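Local coordinates for protein N-alpha-acetyltransferase 35, NatC auxiliary subunit (Saccharomyces cerevisiae, PDB 6YGA) that serves as the auxiliary subunit of the NatC N-terminal acetyltransferase, which acetylates the N-terminal methionine of the L-A virus Gag protein, at residues Val78-Ile92 with Trp137-Gly149. Residues are numbered along the deposited sequence; the frame is centred on the assembly and turned at random.
Sequences VNVAYDPPLASVAAI and WCTGNILYDKVLG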
# COMPACT_ATOMS: atom_id res chain seq x y z
N VAL B 78 -21.32 -31.63 -0.16
CA VAL B 78 -20.05 -32.08 0.41
C VAL B 78 -20.09 -33.56 0.75
O VAL B 78 -19.05 -34.22 0.77
CB VAL B 78 -19.70 -31.23 1.64
CG1 VAL B 78 -19.23 -29.85 1.22
CG2 VAL B 78 -20.90 -31.12 2.57
N ASN B 79 -21.28 -34.11 1.01
CA ASN B 79 -21.40 -35.51 1.43
C ASN B 79 -21.31 -36.49 0.27
O ASN B 79 -21.19 -37.69 0.50
CB ASN B 79 -22.71 -35.74 2.19
CG ASN B 79 -22.91 -34.77 3.33
OD1 ASN B 79 -22.25 -34.86 4.37
ND2 ASN B 79 -23.83 -33.82 3.15
N VAL B 80 -21.37 -36.01 -0.97
CA VAL B 80 -21.22 -36.89 -2.13
C VAL B 80 -19.74 -37.10 -2.41
O VAL B 80 -18.95 -36.16 -2.40
CB VAL B 80 -21.95 -36.30 -3.35
CG1 VAL B 80 -21.74 -37.16 -4.58
CG2 VAL B 80 -23.43 -36.14 -3.05
N ALA B 81 -19.37 -38.36 -2.63
CA ALA B 81 -17.99 -38.73 -2.97
C ALA B 81 -17.89 -38.78 -4.49
O ALA B 81 -18.24 -39.79 -5.11
CB ALA B 81 -17.61 -40.06 -2.34
N TYR B 82 -17.41 -37.70 -5.09
CA TYR B 82 -17.34 -37.59 -6.54
C TYR B 82 -16.19 -38.44 -7.09
O TYR B 82 -15.11 -38.51 -6.50
CB TYR B 82 -17.18 -36.13 -6.96
CG TYR B 82 -18.36 -35.27 -6.56
CD1 TYR B 82 -18.42 -34.66 -5.31
CD2 TYR B 82 -19.43 -35.08 -7.43
CE1 TYR B 82 -19.50 -33.88 -4.95
CE2 TYR B 82 -20.52 -34.30 -7.08
CZ TYR B 82 -20.55 -33.71 -5.83
OH TYR B 82 -21.62 -32.93 -5.47
N ASP B 83 -16.44 -39.08 -8.23
CA ASP B 83 -15.58 -40.02 -8.92
C ASP B 83 -14.82 -39.34 -10.06
O ASP B 83 -15.38 -38.48 -10.75
CB ASP B 83 -16.40 -41.18 -9.49
CG ASP B 83 -17.33 -41.79 -8.45
OD1 ASP B 83 -16.83 -42.44 -7.51
OD2 ASP B 83 -18.56 -41.60 -8.57
N PRO B 84 -13.54 -39.69 -10.28
CA PRO B 84 -12.74 -40.61 -9.45
C PRO B 84 -12.23 -39.96 -8.15
O PRO B 84 -11.72 -38.85 -8.19
CB PRO B 84 -11.57 -40.98 -10.37
CG PRO B 84 -11.44 -39.83 -11.31
CD PRO B 84 -12.84 -39.32 -11.52
N PRO B 85 -12.35 -40.68 -7.03
CA PRO B 85 -12.12 -40.04 -5.72
C PRO B 85 -10.70 -39.53 -5.50
O PRO B 85 -10.52 -38.39 -5.05
CB PRO B 85 -12.49 -41.15 -4.73
CG PRO B 85 -13.41 -42.05 -5.50
CD PRO B 85 -12.87 -42.05 -6.89
N LEU B 86 -9.68 -40.35 -5.78
CA LEU B 86 -8.31 -39.92 -5.56
C LEU B 86 -7.97 -38.70 -6.42
O LEU B 86 -7.42 -37.72 -5.92
CB LEU B 86 -7.33 -41.06 -5.86
CG LEU B 86 -5.86 -40.62 -5.85
CD1 LEU B 86 -5.39 -40.30 -4.44
CD2 LEU B 86 -4.96 -41.65 -6.52
N ALA B 87 -8.30 -38.75 -7.71
CA ALA B 87 -8.03 -37.62 -8.59
C ALA B 87 -8.84 -36.39 -8.17
O ALA B 87 -8.34 -35.26 -8.24
CB ALA B 87 -8.33 -37.99 -10.04
N SER B 88 -10.08 -36.59 -7.73
CA SER B 88 -10.91 -35.45 -7.33
C SER B 88 -10.43 -34.84 -6.02
O SER B 88 -10.34 -33.62 -5.90
CB SER B 88 -12.37 -35.87 -7.23
OG SER B 88 -12.96 -36.01 -8.51
N VAL B 89 -10.12 -35.68 -5.03
CA VAL B 89 -9.60 -35.17 -3.76
C VAL B 89 -8.27 -34.46 -3.98
O VAL B 89 -8.02 -33.38 -3.42
CB VAL B 89 -9.48 -36.31 -2.73
CG1 VAL B 89 -8.51 -35.94 -1.62
CG2 VAL B 89 -10.85 -36.63 -2.15
N ALA B 90 -7.40 -35.03 -4.82
CA ALA B 90 -6.14 -34.37 -5.13
C ALA B 90 -6.36 -33.05 -5.85
O ALA B 90 -5.65 -32.07 -5.60
CB ALA B 90 -5.25 -35.30 -5.95
N ALA B 91 -7.34 -33.00 -6.76
CA ALA B 91 -7.63 -31.75 -7.46
C ALA B 91 -8.23 -30.71 -6.53
O ALA B 91 -7.95 -29.51 -6.66
CB ALA B 91 -8.55 -32.01 -8.65
N ILE B 92 -9.07 -31.15 -5.59
CA ILE B 92 -9.64 -30.23 -4.60
C ILE B 92 -8.54 -29.64 -3.73
O ILE B 92 -8.47 -28.42 -3.52
CB ILE B 92 -10.71 -30.95 -3.75
CG1 ILE B 92 -11.97 -31.22 -4.58
CG2 ILE B 92 -11.06 -30.15 -2.52
CD1 ILE B 92 -13.01 -32.03 -3.83
N TRP B 137 -18.58 -33.34 7.27
CA TRP B 137 -19.32 -34.07 6.24
C TRP B 137 -18.95 -35.55 6.29
O TRP B 137 -17.80 -35.90 6.56
CB TRP B 137 -19.01 -33.50 4.85
CG TRP B 137 -17.56 -33.56 4.47
CD1 TRP B 137 -16.91 -34.61 3.89
CD2 TRP B 137 -16.57 -32.54 4.66
NE1 TRP B 137 -15.59 -34.31 3.70
CE2 TRP B 137 -15.35 -33.04 4.17
CE3 TRP B 137 -16.60 -31.25 5.20
CZ2 TRP B 137 -14.17 -32.30 4.20
CZ3 TRP B 137 -15.43 -30.52 5.23
CH2 TRP B 137 -14.23 -31.04 4.73
N CYS B 138 -19.94 -36.40 6.03
CA CYS B 138 -19.77 -37.85 6.02
C CYS B 138 -20.14 -38.36 4.63
O CYS B 138 -21.33 -38.41 4.28
CB CYS B 138 -20.63 -38.52 7.09
SG CYS B 138 -20.14 -38.17 8.79
N THR B 139 -19.13 -38.74 3.85
CA THR B 139 -19.35 -39.29 2.52
C THR B 139 -19.24 -40.81 2.48
O THR B 139 -19.71 -41.42 1.51
CB THR B 139 -18.34 -38.70 1.52
OG1 THR B 139 -17.10 -39.41 1.62
CG2 THR B 139 -18.12 -37.23 1.80
N GLY B 140 -18.65 -41.42 3.50
CA GLY B 140 -18.39 -42.85 3.48
C GLY B 140 -17.14 -43.25 2.72
O GLY B 140 -16.83 -44.45 2.68
N ASN B 141 -16.43 -42.30 2.12
CA ASN B 141 -15.19 -42.56 1.41
C ASN B 141 -14.03 -41.98 2.22
O ASN B 141 -14.14 -40.89 2.78
CB ASN B 141 -15.23 -41.95 0.00
CG ASN B 141 -14.08 -42.42 -0.88
OD1 ASN B 141 -12.96 -42.65 -0.41
ND2 ASN B 141 -14.34 -42.55 -2.18
N ILE B 142 -12.93 -42.73 2.27
CA ILE B 142 -11.86 -42.38 3.20
C ILE B 142 -11.07 -41.17 2.70
O ILE B 142 -10.48 -40.43 3.50
CB ILE B 142 -10.94 -43.59 3.43
CG1 ILE B 142 -10.22 -43.45 4.77
CG2 ILE B 142 -9.94 -43.76 2.30
CD1 ILE B 142 -11.16 -43.36 5.95
N LEU B 143 -11.06 -40.94 1.39
CA LEU B 143 -10.31 -39.81 0.85
C LEU B 143 -11.02 -38.49 1.15
O LEU B 143 -10.36 -37.48 1.47
CB LEU B 143 -10.11 -40.00 -0.65
CG LEU B 143 -9.38 -41.28 -1.04
CD1 LEU B 143 -9.41 -41.47 -2.54
CD2 LEU B 143 -7.94 -41.27 -0.53
N TYR B 144 -12.35 -38.48 1.08
CA TYR B 144 -13.10 -37.26 1.36
C TYR B 144 -13.21 -36.98 2.85
O TYR B 144 -13.07 -35.83 3.28
CB TYR B 144 -14.50 -37.36 0.74
CG TYR B 144 -14.54 -37.14 -0.75
CD1 TYR B 144 -14.32 -38.19 -1.63
CD2 TYR B 144 -14.82 -35.88 -1.28
CE1 TYR B 144 -14.36 -38.00 -3.00
CE2 TYR B 144 -14.86 -35.68 -2.65
CZ TYR B 144 -14.63 -36.74 -3.50
OH TYR B 144 -14.66 -36.55 -4.86
N ASP B 145 -13.47 -38.01 3.66
CA ASP B 145 -13.80 -37.80 5.06
C ASP B 145 -12.56 -37.60 5.92
O ASP B 145 -12.57 -36.78 6.85
CB ASP B 145 -14.64 -38.96 5.59
CG ASP B 145 -15.90 -39.20 4.78
OD1 ASP B 145 -15.93 -38.82 3.59
OD2 ASP B 145 -16.88 -39.75 5.33
N LYS B 146 -11.49 -38.34 5.64
CA LYS B 146 -10.28 -38.30 6.47
C LYS B 146 -9.14 -37.52 5.83
O LYS B 146 -8.59 -36.62 6.47
CB LYS B 146 -9.82 -39.73 6.79
CG LYS B 146 -9.57 -39.99 8.27
CD LYS B 146 -8.48 -39.08 8.82
CE LYS B 146 -8.40 -39.11 10.34
NZ LYS B 146 -7.27 -38.28 10.86
N VAL B 147 -8.77 -37.84 4.59
CA VAL B 147 -7.65 -37.16 3.96
C VAL B 147 -8.01 -35.71 3.64
O VAL B 147 -7.29 -34.78 4.03
CB VAL B 147 -7.21 -37.92 2.69
CG1 VAL B 147 -6.07 -37.18 2.00
CG2 VAL B 147 -6.80 -39.33 3.05
N LEU B 148 -9.12 -35.49 2.95
CA LEU B 148 -9.50 -34.13 2.58
C LEU B 148 -9.90 -33.32 3.80
O LEU B 148 -9.63 -32.11 3.86
CB LEU B 148 -10.63 -34.17 1.55
CG LEU B 148 -11.04 -32.82 0.95
CD1 LEU B 148 -9.82 -32.01 0.54
CD2 LEU B 148 -11.97 -33.04 -0.23
N GLY B 149 -10.54 -33.95 4.79
CA GLY B 149 -10.88 -33.25 6.01
C GLY B 149 -9.67 -32.70 6.73
O GLY B 149 -9.70 -31.59 7.27
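Tyr144 is the tightly packed part of this contact, a knob set among Pro85, Ser88, Val89 and Ile92 of the helix beginning at Pro85. Its ring is clamped between two CH-pi contacts: Val89 CG2 stands almost on the normal, 3.8 Å from the Tyr144 ring centroid, and Ala81 CA covers the opposite face nearer the rim. Pro85 CB comes in at the ring edge. With CG anti to its own carbonyl carbon (chi1 -77°), Tyr144 reaches over to the loop, where Tyr144 OH donates to Tyr82 O at 2.6 Å, tilted slightly from the carbonyl plane. Around this ring the packing is aliphatic: Leu143 CD1 lies 3.8 Å from Pro85 CB, and the Ile92 and Leu148 side chains cross at about a right angle, Ile92 CG2 meeting Leu148 CD1 at 3.8 Å.

The other end is looser and faces solvent. Here exposed Asn79 takes a hydrogen bond from Cys138 N on OD1 (3.2 Å), in the carbonyl plane, while Thr139 CA makes a CA-H...O contact with Asn79 O at 3.2 Å. Asp145 braces this loop, its OD2 accepting from Thr139 N and Gly140 N across opposite carboxylate faces; Asn141 N-caps the helix that follows.

Within the Mak10 family region the contact joins helices 85-104 and 142-167, roughly parallel, the axes of segments 85-92 and 142-149 approaching to 9.6 Å at 30°. Helix 118-129 backs them through Tyr119, which touches Tyr144 and Ile92, while Leu220 of helix 215-231 packs on Val89 and Val147.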